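Local structure of isomerase prhC (5X9J) at residues 26-37 and 130-141; 117-125 and 156-165. The protein acts as a homodimeric isomerase in the fungal pathway that builds paraherquonin, a meroterpenoid with a highly congested hexacyclic skeleton. One frame throughout, in Å; residues are numbered along the deposited sequence.

Interaction 1. Residues 26-37 and 130-141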
loop_
_atom_site.group_PDB
_atom_site.type_symbol
_atom_site.label_atom_id
_atom_site.label_comp_id
_atom_site.label_asym_id
_atom_site.label_seq_id
_atom_site.Cartn_x
_atom_site.Cartn_y
_atom_site.Cartn_z
ATOM N N THR B 26 11.825 -22.230 -1.994
ATOM C CA THR B 26 10.656 -21.475 -2.429
ATOM C C THR B 26 10.810 -19.995 -2.097
ATOM O O THR B 26 10.473 -19.135 -2.918
ATOM C CB THR B 26 9.383 -22.048 -1.799
ATOM O OG1 THR B 26 9.186 -23.391 -2.258
ATOM C CG2 THR B 26 8.152 -21.220 -2.191
ATOM N N ARG B 27 11.367 -19.677 -0.923
ATOM C CA ARG B 27 11.544 -18.273 -0.562
ATOM C C ARG B 27 12.425 -17.550 -1.577
ATOM O O ARG B 27 12.099 -16.437 -2.013
ATOM C CB ARG B 27 12.130 -18.143 0.847
ATOM C CG ARG B 27 12.525 -16.704 1.212
ATOM C CD ARG B 27 12.947 -16.563 2.673
ATOM N NE ARG B 27 11.827 -16.912 3.521
ATOM C CZ ARG B 27 11.048 -16.040 4.154
ATOM N NH1 ARG B 27 11.286 -14.736 4.094
ATOM N NH2 ARG B 27 10.039 -16.492 4.879
ATOM N N GLU B 28 13.527 -18.182 -1.994
ATOM C CA GLU B 28 14.430 -17.542 -2.944
ATOM C C GLU B 28 13.769 -17.365 -4.303
ATOM O O GLU B 28 13.938 -16.323 -4.943
ATOM C CB GLU B 28 15.724 -18.350 -3.074
ATOM C CG GLU B 28 16.512 -18.430 -1.779
ATOM C CD GLU B 28 17.678 -19.406 -1.855
ATOM O OE1 GLU B 28 18.812 -18.968 -2.122
ATOM O OE2 GLU B 28 17.461 -20.616 -1.660
ATOM N N LYS B 29 13.020 -18.374 -4.764
ATOM C CA LYS B 29 12.313 -18.249 -6.033
ATOM C C LYS B 29 11.308 -17.100 -5.998
ATOM O O LYS B 29 11.144 -16.381 -6.987
ATOM C CB LYS B 29 11.588 -19.549 -6.380
ATOM C CG LYS B 29 12.485 -20.759 -6.624
ATOM C CD LYS B 29 11.638 -21.943 -7.072
ATOM C CE LYS B 29 12.241 -23.267 -6.640
ATOM N NZ LYS B 29 11.299 -24.406 -6.874
ATOM N N LEU B 30 10.619 -16.923 -4.873
ATOM C CA LEU B 30 9.646 -15.840 -4.790
ATOM C C LEU B 30 10.344 -14.487 -4.803
ATOM O O LEU B 30 9.885 -13.554 -5.469
ATOM C CB LEU B 30 8.785 -16.007 -3.534
ATOM C CG LEU B 30 7.742 -17.137 -3.603
ATOM C CD1 LEU B 30 7.131 -17.401 -2.247
ATOM C CD2 LEU B 30 6.641 -16.802 -4.611
ATOM N N ILE B 31 11.456 -14.366 -4.072
ATOM C CA ILE B 31 12.218 -13.121 -4.085
ATOM C C ILE B 31 12.747 -12.843 -5.483
ATOM O O ILE B 31 12.650 -11.718 -5.985
ATOM C CB ILE B 31 13.347 -13.177 -3.038
ATOM C CG1 ILE B 31 12.752 -13.195 -1.630
ATOM C CG2 ILE B 31 14.318 -11.982 -3.185
ATOM C CD1 ILE B 31 13.752 -13.601 -0.551
ATOM N N ALA B 32 13.278 -13.873 -6.152
ATOM C CA ALA B 32 13.764 -13.698 -7.520
ATOM C C ALA B 32 12.638 -13.279 -8.454
ATOM O O ALA B 32 12.836 -12.455 -9.355
ATOM C CB ALA B 32 14.412 -14.993 -8.022
ATOM N N LEU B 33 11.445 -13.849 -8.262
ATOM C CA LEU B 33 10.313 -13.472 -9.103
ATOM C C LEU B 33 9.964 -11.995 -8.928
ATOM O O LEU B 33 9.677 -11.299 -9.904
ATOM C CB LEU B 33 9.108 -14.361 -8.784
ATOM C CG LEU B 33 7.877 -14.103 -9.659
ATOM C CD1 LEU B 33 8.171 -14.461 -11.099
ATOM C CD2 LEU B 33 6.669 -14.882 -9.144
ATOM N N ALA B 34 10.018 -11.493 -7.692
ATOM C CA ALA B 34 9.705 -10.088 -7.437
ATOM C C ALA B 34 10.715 -9.165 -8.115
ATOM O O ALA B 34 10.341 -8.172 -8.759
ATOM C CB ALA B 34 9.661 -9.837 -5.924
ATOM N N HIS B 35 12.006 -9.469 -7.974
ATOM C CA HIS B 35 13.022 -8.663 -8.660
ATOM C C HIS B 35 12.856 -8.735 -10.171
ATOM O O HIS B 35 12.990 -7.721 -10.868
ATOM C CB HIS B 35 14.417 -9.128 -8.255
ATOM C CG HIS B 35 14.801 -8.729 -6.867
ATOM N ND1 HIS B 35 15.013 -7.415 -6.504
ATOM C CD2 HIS B 35 15.022 -9.470 -5.755
ATOM C CE1 HIS B 35 15.350 -7.364 -5.226
ATOM N NE2 HIS B 35 15.356 -8.597 -4.749
ATOM N N LYS B 36 12.544 -9.923 -10.691
ATOM C CA LYS B 36 12.353 -10.086 -12.128
ATOM C C LYS B 36 11.162 -9.274 -12.616
ATOM O O LYS B 36 11.237 -8.591 -13.648
ATOM C CB LYS B 36 12.167 -11.569 -12.456
ATOM C CG LYS B 36 11.910 -11.853 -13.931
ATOM C CD LYS B 36 11.915 -13.357 -14.185
ATOM C CE LYS B 36 11.835 -13.673 -15.681
ATOM N NZ LYS B 36 11.663 -15.138 -15.888
ATOM N N PHE B 37 10.040 -9.366 -11.894
ATOM C CA PHE B 37 8.883 -8.515 -12.160
ATOM C C PHE B 37 9.286 -7.050 -12.305
ATOM O O PHE B 37 8.933 -6.388 -13.287
ATOM C CB PHE B 37 7.866 -8.698 -11.023
ATOM C CG PHE B 37 6.674 -7.786 -11.110
ATOM C CD1 PHE B 37 6.648 -6.585 -10.406
ATOM C CD2 PHE B 37 5.571 -8.143 -11.868
ATOM C CE1 PHE B 37 5.543 -5.741 -10.473
ATOM C CE2 PHE B 37 4.452 -7.305 -11.938
ATOM C CZ PHE B 37 4.447 -6.099 -11.243
ATOM N N VAL B 130 3.589 -3.800 -3.611
ATOM C CA VAL B 130 3.141 -4.756 -4.615
ATOM C C VAL B 130 2.978 -6.103 -3.931
ATOM O O VAL B 130 3.852 -6.523 -3.170
ATOM C CB VAL B 130 4.128 -4.864 -5.793
ATOM C CG1 VAL B 130 3.660 -5.949 -6.787
ATOM C CG2 VAL B 130 4.266 -3.505 -6.512
ATOM N N ILE B 131 1.864 -6.778 -4.192
ATOM C CA ILE B 131 1.708 -8.174 -3.811
ATOM C C ILE B 131 1.634 -8.997 -5.087
ATOM O O ILE B 131 0.846 -8.683 -5.983
ATOM C CB ILE B 131 0.454 -8.399 -2.953
ATOM C CG1 ILE B 131 0.525 -7.571 -1.666
ATOM C CG2 ILE B 131 0.293 -9.905 -2.645
ATOM C CD1 ILE B 131 -0.756 -7.689 -0.792
ATOM N N LEU B 132 2.431 -10.053 -5.165
ATOM C CA LEU B 132 2.356 -10.986 -6.279
ATOM C C LEU B 132 1.829 -12.329 -5.799
ATOM O O LEU B 132 2.247 -12.832 -4.755
ATOM C CB LEU B 132 3.720 -11.193 -6.940
ATOM C CG LEU B 132 4.421 -9.935 -7.452
ATOM C CD1 LEU B 132 5.810 -10.292 -8.003
ATOM C CD2 LEU B 132 3.586 -9.242 -8.519
ATOM N N GLN B 133 0.904 -12.892 -6.564
ATOM C CA GLN B 133 0.521 -14.288 -6.435
ATOM C C GLN B 133 1.260 -15.037 -7.532
ATOM O O GLN B 133 1.061 -14.758 -8.716
ATOM C CB GLN B 133 -0.993 -14.480 -6.572
ATOM C CG GLN B 133 -1.406 -15.957 -6.679
ATOM C CD GLN B 133 -1.254 -16.680 -5.362
ATOM O OE1 GLN B 133 -1.971 -16.390 -4.411
ATOM N NE2 GLN B 133 -0.298 -17.607 -5.285
ATOM N N ALA B 134 2.134 -15.945 -7.142
ATOM C CA ALA B 134 2.893 -16.712 -8.115
ATOM C C ALA B 134 2.179 -18.020 -8.410
ATOM O O ALA B 134 1.346 -18.486 -7.630
ATOM C CB ALA B 134 4.297 -16.997 -7.596
ATOM N N THR B 135 2.512 -18.611 -9.556
ATOM C CA THR B 135 2.130 -19.993 -9.794
ATOM C C THR B 135 2.886 -20.913 -8.843
ATOM O O THR B 135 3.800 -20.498 -8.122
ATOM C CB THR B 135 2.423 -20.413 -11.230
ATOM O OG1 THR B 135 3.775 -20.065 -11.555
ATOM C CG2 THR B 135 1.477 -19.742 -12.176
ATOM N N ASP B 136 2.521 -22.195 -8.882
ATOM C CA ASP B 136 3.035 -23.128 -7.887
ATOM C C ASP B 136 4.534 -23.354 -8.034
ATOM O O ASP B 136 5.237 -23.534 -7.033
ATOM C CB ASP B 136 2.291 -24.452 -7.973
ATOM C CG ASP B 136 2.020 -25.032 -6.612
ATOM O OD1 ASP B 136 0.840 -25.025 -6.196
ATOM O OD2 ASP B 136 2.996 -25.458 -5.947
ATOM N N ASP B 137 5.043 -23.364 -9.262
ATOM C CA ASP B 137 6.486 -23.477 -9.448
ATOM C C ASP B 137 7.208 -22.140 -9.313
ATOM O O ASP B 137 8.429 -22.096 -9.505
ATOM C CB ASP B 137 6.802 -24.103 -10.810
ATOM C CG ASP B 137 6.140 -23.369 -11.960
ATOM O OD1 ASP B 137 5.581 -22.274 -11.733
ATOM O OD2 ASP B 137 6.186 -23.881 -13.100
ATOM N N CYS B 138 6.483 -21.058 -9.002
ATOM C CA CYS B 138 7.038 -19.717 -8.813
ATOM C C CYS B 138 7.642 -19.145 -10.082
ATOM O O CYS B 138 8.475 -18.238 -10.010
ATOM C CB CYS B 138 8.092 -19.686 -7.702
ATOM S SG CYS B 138 7.467 -20.180 -6.114
ATOM N N ALA B 139 7.250 -19.643 -11.250
ATOM C CA ALA B 139 7.821 -19.132 -12.486
ATOM C C ALA B 139 6.989 -18.030 -13.114
ATOM O O ALA B 139 7.533 -17.230 -13.883
ATOM C CB ALA B 139 8.008 -20.262 -13.503
ATOM N N LEU B 140 5.697 -17.953 -12.802
ATOM C CA LEU B 140 4.825 -16.971 -13.422
ATOM C C LEU B 140 4.040 -16.213 -12.358
ATOM O O LEU B 140 3.877 -16.666 -11.224
ATOM C CB LEU B 140 3.856 -17.631 -14.408
ATOM C CG LEU B 140 4.493 -18.303 -15.627
ATOM C CD1 LEU B 140 3.491 -19.228 -16.293
ATOM C CD2 LEU B 140 4.964 -17.257 -16.614
ATOM N N VAL B 141 3.532 -15.054 -12.750
ATOM C CA VAL B 141 2.699 -14.235 -11.883
ATOM C C VAL B 141 1.248 -14.454 -12.286
ATOM O O VAL B 141 0.895 -14.307 -13.464
ATOM C CB VAL B 141 3.096 -12.750 -11.974
ATOM C CG1 VAL B 141 2.120 -11.904 -11.194
ATOM C CG2 VAL B 141 4.544 -12.546 -11.454
HETATM O O HOH W 1 11.239 -17.433 -9.510
HETATM O O HOH W 2 10.319 -16.413 -13.724
#
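Leu33 and Cys138 bury the most surface where helix 26-37 lies across the curled mixed sheet of a fold consistent with the NTF2-like alpha+beta class, and Phe37 follows them. The segment axes of the helix and of strand 130-134 pass 10.0 Å apart at 121°, so one end of the helix meets the strand and the other meets the type I turn of Thr135 to Cys138. CG of Leu33 stands anti to the backbone N (chi1 -177°), which carries the isobutyl group into the turn; CD2 lies 3.5 Å from CB of Ala134 and touches CG2 of Val141, both methyls approach O of Cys138, and CD1 also approaches O of Ala139. Cys138 is the turn residue with positive phi, and its CB is directed toward the helix. There CB meets CB of Lys29 at 3.7 Å, and SG rests against CD2 of Leu30 at 3.8 Å, an apolar contact. At the other end, CD2 of Leu132 sits over a face of the Phe37 ring, 4.0 Å from the centroid and 11° off the normal, a CH-pi contact; Phe92 and Ile144 also touch the Phe37 side chain. The other methyl of Leu132, CD1, touches CB of Phe37 and CA of Ala34. OD1 of Asp137 takes bonds from OG1 of Thr135 and, in an Asx turn, from N of Ala139. No direct hydrogen bond joins the segments; instead two waters bridge them: one links NZ of Lys36 to O of Ala139, and the other donates to O of Lys29 at 2.7 Å and O of Cys138 at 2.9 Å.

Interaction 2. Residues 117-125 and 156-165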
loop_
_atom_site.group_PDB
_atom_site.type_symbol
_atom_site.label_atom_id
_atom_site.label_comp_id
_atom_site.label_asym_id
_atom_site.label_seq_id
_atom_site.Cartn_x
_atom_site.Cartn_y
_atom_site.Cartn_z
ATOM N N ALA B 117 9.894 8.456 -13.585
ATOM C CA ALA B 117 9.825 8.666 -15.022
ATOM C C ALA B 117 9.882 10.157 -15.296
ATOM O O ALA B 117 9.475 10.974 -14.462
ATOM C CB ALA B 117 8.548 8.074 -15.630
ATOM N N ASP B 118 10.421 10.498 -16.463
ATOM C CA ASP B 118 10.164 11.797 -17.060
ATOM C C ASP B 118 8.854 11.723 -17.821
ATOM O O ASP B 118 8.539 10.704 -18.436
ATOM C CB ASP B 118 11.317 12.199 -17.984
ATOM C CG ASP B 118 12.569 12.516 -17.211
ATOM O OD1 ASP B 118 12.512 13.408 -16.331
ATOM O OD2 ASP B 118 13.594 11.854 -17.448
ATOM N N THR B 119 8.052 12.780 -17.731
ATOM C CA THR B 119 6.763 12.782 -18.401
ATOM C C THR B 119 6.518 14.148 -19.023
ATOM O O THR B 119 7.185 15.132 -18.701
ATOM C CB THR B 119 5.589 12.472 -17.450
ATOM O OG1 THR B 119 5.303 13.640 -16.673
ATOM C CG2 THR B 119 5.896 11.284 -16.514
ATOM N N ILE B 120 5.490 14.196 -19.865
ATOM C CA ILE B 120 5.000 15.449 -20.431
ATOM C C ILE B 120 4.770 16.488 -19.342
ATOM O O ILE B 120 5.056 17.681 -19.526
ATOM C CB ILE B 120 3.715 15.184 -21.236
ATOM C CG1 ILE B 120 3.999 14.206 -22.377
ATOM C CG2 ILE B 120 3.117 16.498 -21.748
ATOM C CD1 ILE B 120 2.781 13.894 -23.224
ATOM N N GLY B 121 4.257 16.057 -18.193
ATOM C CA GLY B 121 3.994 16.937 -17.076
ATOM C C GLY B 121 5.159 17.172 -16.145
ATOM O O GLY B 121 4.975 17.802 -15.101
ATOM N N GLY B 122 6.354 16.694 -16.474
ATOM C CA GLY B 122 7.491 16.878 -15.609
ATOM C C GLY B 122 7.882 15.591 -14.914
ATOM O O GLY B 122 7.288 14.532 -15.144
ATOM N N PRO B 123 8.898 15.658 -14.058
ATOM C CA PRO B 123 9.375 14.450 -13.371
ATOM C C PRO B 123 8.284 13.818 -12.514
ATOM O O PRO B 123 7.439 14.504 -11.933
ATOM C CB PRO B 123 10.535 14.965 -12.515
ATOM C CG PRO B 123 10.959 16.255 -13.197
ATOM C CD PRO B 123 9.687 16.848 -13.703
ATOM N N TYR B 124 8.301 12.490 -12.457
ATOM C CA TYR B 124 7.323 11.725 -11.700
ATOM C C TYR B 124 8.067 10.767 -10.791
ATOM O O TYR B 124 8.996 10.085 -11.233
ATOM C CB TYR B 124 6.385 10.951 -12.629
ATOM C CG TYR B 124 5.353 10.084 -11.937
ATOM C CD1 TYR B 124 4.439 10.630 -11.046
ATOM C CD2 TYR B 124 5.266 8.719 -12.213
ATOM C CE1 TYR B 124 3.470 9.841 -10.435
ATOM C CE2 TYR B 124 4.308 7.918 -11.598
ATOM C CZ TYR B 124 3.413 8.491 -10.710
ATOM O OH TYR B 124 2.447 7.714 -10.120
ATOM N N GLU B 125 7.669 10.725 -9.525
ATOM C CA GLU B 125 8.210 9.753 -8.588
ATOM C C GLU B 125 7.068 9.228 -7.739
ATOM O O GLU B 125 6.221 10.003 -7.285
ATOM C CB GLU B 125 9.304 10.370 -7.715
ATOM C CG GLU B 125 10.511 10.834 -8.544
ATOM C CD GLU B 125 11.527 11.624 -7.742
ATOM O OE1 GLU B 125 11.175 12.149 -6.663
ATOM O OE2 GLU B 125 12.684 11.722 -8.201
ATOM N N LEU B 156 0.315 14.129 -10.892
ATOM C CA LEU B 156 0.744 13.875 -12.265
ATOM C C LEU B 156 -0.416 14.048 -13.234
ATOM O O LEU B 156 -0.286 14.730 -14.256
ATOM C CB LEU B 156 1.342 12.474 -12.395
ATOM C CG LEU B 156 1.638 12.058 -13.849
ATOM C CD1 LEU B 156 2.689 12.978 -14.495
ATOM C CD2 LEU B 156 2.083 10.616 -13.930
ATOM N N MET B 157 -1.569 13.446 -12.916
ATOM C CA MET B 157 -2.736 13.562 -13.786
ATOM C C MET B 157 -3.159 15.014 -13.960
ATOM O O MET B 157 -3.560 15.421 -15.057
ATOM C CB MET B 157 -3.904 12.742 -13.234
ATOM C CG MET B 157 -3.622 11.262 -13.153
ATOM S SD MET B 157 -3.203 10.596 -14.778
ATOM C CE MET B 157 -4.714 10.979 -15.655
ATOM N N ASN B 158 -3.095 15.806 -12.889
ATOM C CA ASN B 158 -3.420 17.224 -13.003
ATOM C C ASN B 158 -2.428 17.946 -13.913
ATOM O O ASN B 158 -2.820 18.778 -14.733
ATOM C CB ASN B 158 -3.436 17.879 -11.619
ATOM C CG ASN B 158 -4.621 17.436 -10.768
ATOM O OD1 ASN B 158 -5.615 16.908 -11.270
ATOM N ND2 ASN B 158 -4.520 17.670 -9.472
ATOM N N ARG B 159 -1.132 17.656 -13.766
ATOM C CA ARG B 159 -0.136 18.293 -14.623
ATOM C C ARG B 159 -0.319 17.875 -16.077
ATOM O O ARG B 159 -0.197 18.707 -16.984
ATOM C CB ARG B 159 1.273 17.962 -14.128
ATOM C CG ARG B 159 1.663 18.696 -12.836
ATOM C CD ARG B 159 3.099 18.364 -12.411
ATOM N NE ARG B 159 3.158 17.089 -11.698
ATOM C CZ ARG B 159 4.174 16.224 -11.743
ATOM N NH1 ARG B 159 5.260 16.466 -12.485
ATOM N NH2 ARG B 159 4.098 15.101 -11.040
ATOM N N LEU B 160 -0.624 16.596 -16.314
ATOM C CA LEU B 160 -0.883 16.125 -17.670
ATOM C C LEU B 160 -2.120 16.787 -18.256
ATOM O O LEU B 160 -2.135 17.153 -19.439
ATOM C CB LEU B 160 -1.053 14.600 -17.687
ATOM C CG LEU B 160 0.171 13.742 -17.366
ATOM C CD1 LEU B 160 -0.225 12.263 -17.328
ATOM C CD2 LEU B 160 1.302 13.981 -18.379
ATOM N N ALA B 161 -3.180 16.934 -17.450
ATOM C CA ALA B 161 -4.415 17.503 -17.977
ATOM C C ALA B 161 -4.234 18.964 -18.363
ATOM O O ALA B 161 -4.837 19.422 -19.336
ATOM C CB ALA B 161 -5.554 17.357 -16.966
ATOM N N ALA B 162 -3.409 19.707 -17.622
ATOM C CA ALA B 162 -3.117 21.083 -18.006
ATOM C C ALA B 162 -2.408 21.162 -19.357
ATOM O O ALA B 162 -2.433 22.215 -20.001
ATOM C CB ALA B 162 -2.276 21.758 -16.922
ATOM N N LYS B 163 -1.787 20.069 -19.802
ATOM C CA LYS B 163 -1.092 20.003 -21.078
ATOM C C LYS B 163 -1.840 19.141 -22.088
ATOM O O LYS B 163 -1.240 18.660 -23.051
ATOM C CB LYS B 163 0.333 19.496 -20.854
ATOM C CG LYS B 163 1.109 20.425 -19.926
ATOM C CD LYS B 163 2.528 19.971 -19.654
ATOM C CE LYS B 163 3.329 21.089 -18.961
ATOM N NZ LYS B 163 4.779 20.740 -18.855
ATOM N N GLN B 164 -3.142 18.930 -21.870
ATOM C CA GLN B 164 -4.007 18.172 -22.780
ATOM C C GLN B 164 -3.531 16.738 -22.982
ATOM O O GLN B 164 -3.821 16.116 -24.011
ATOM C CB GLN B 164 -4.138 18.875 -24.138
ATOM C CG GLN B 164 -4.507 20.343 -24.033
ATOM C CD GLN B 164 -5.845 20.556 -23.363
ATOM O OE1 GLN B 164 -6.719 19.694 -23.406
ATOM N NE2 GLN B 164 -6.011 21.707 -22.735
ATOM N N ALA B 165 -2.809 16.181 -22.009
ATOM C CA ALA B 165 -2.187 14.876 -22.190
ATOM C C ALA B 165 -2.716 13.821 -21.226
ATOM O O ALA B 165 -2.053 12.798 -21.027
ATOM C CB ALA B 165 -0.668 14.994 -22.047
#
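The beta hairpin joining strands 108-119 and 124-134 meets the C-terminal end of helix 150-162 here, with Gly121 of its type I turn against Arg159. NH1 of Arg159 bonds two hairpin carbonyls: it reaches O of Pro123 at 3.0 Å in the guanidinium plane, with an N-H...O angle of 162°, and O of Gly121 at 3.0 Å, where the bond is more bent (134°) and NH1 lies above the carbonyl plane. The bend at chi3 (-81°) turns the guanidinium back toward the hairpin, while CD lies beside the Gly121 oxygen. An alanine in place of Arg159 would probably leave the carbonyls of Gly121 and Pro123 without their shared donor and the turn less firmly held to the helix. Leu156, one helical turn earlier, uses both methyls: CD2 lies over the centre of the Tyr124 ring, 3.7 Å from its centroid, in a CH-pi contact, and CD1 abuts OG1 of Thr119. Trp83 meets the same tyrosine, whose OH is bonded to ND2 of Asn126. Within the hairpin, OG1 of Thr119 donates to O of Gly122 at 2.7 Å, on a lone pair, a bond that spans the turn from its first residue to its last. The helix ends in a Schellman motif, Gln164 with positive phi as the C-prime residue, N of Ala165 bonded to O of Leu160, and N of Gln164 to O of Ala161. At this helix end, Ile120 lays CD1 against CB of Ala165 at 3.8 Å, while the extended Lys163 chain runs past it in the opposite direction, and NZ donates a hydrogen bond to O of Ile120 at 3.1 Å, in the carbonyl plane.

In the fold
From the N terminus, segment 26-37 lies close to the start of the modelled chain and waits through 92 intervening residues, helices and most of the sheet among them, before 130-141 closes interaction 1. Residues 117-125 lie inside that long loop, yet their partner 156-165 comes after it, so interaction 2 closes a shorter loop of 30 residues and the two cross rather than nest. Strand 124-134 serves both: its start carries one side of the hairpin, its end leads into the turn beneath the N-terminal helix. The contacts lie on opposite sides of the chain's centre, with centres about 32 Å apart, and thus fasten the N-terminal and C-terminal helical parts to distant ends of one mixed sheet.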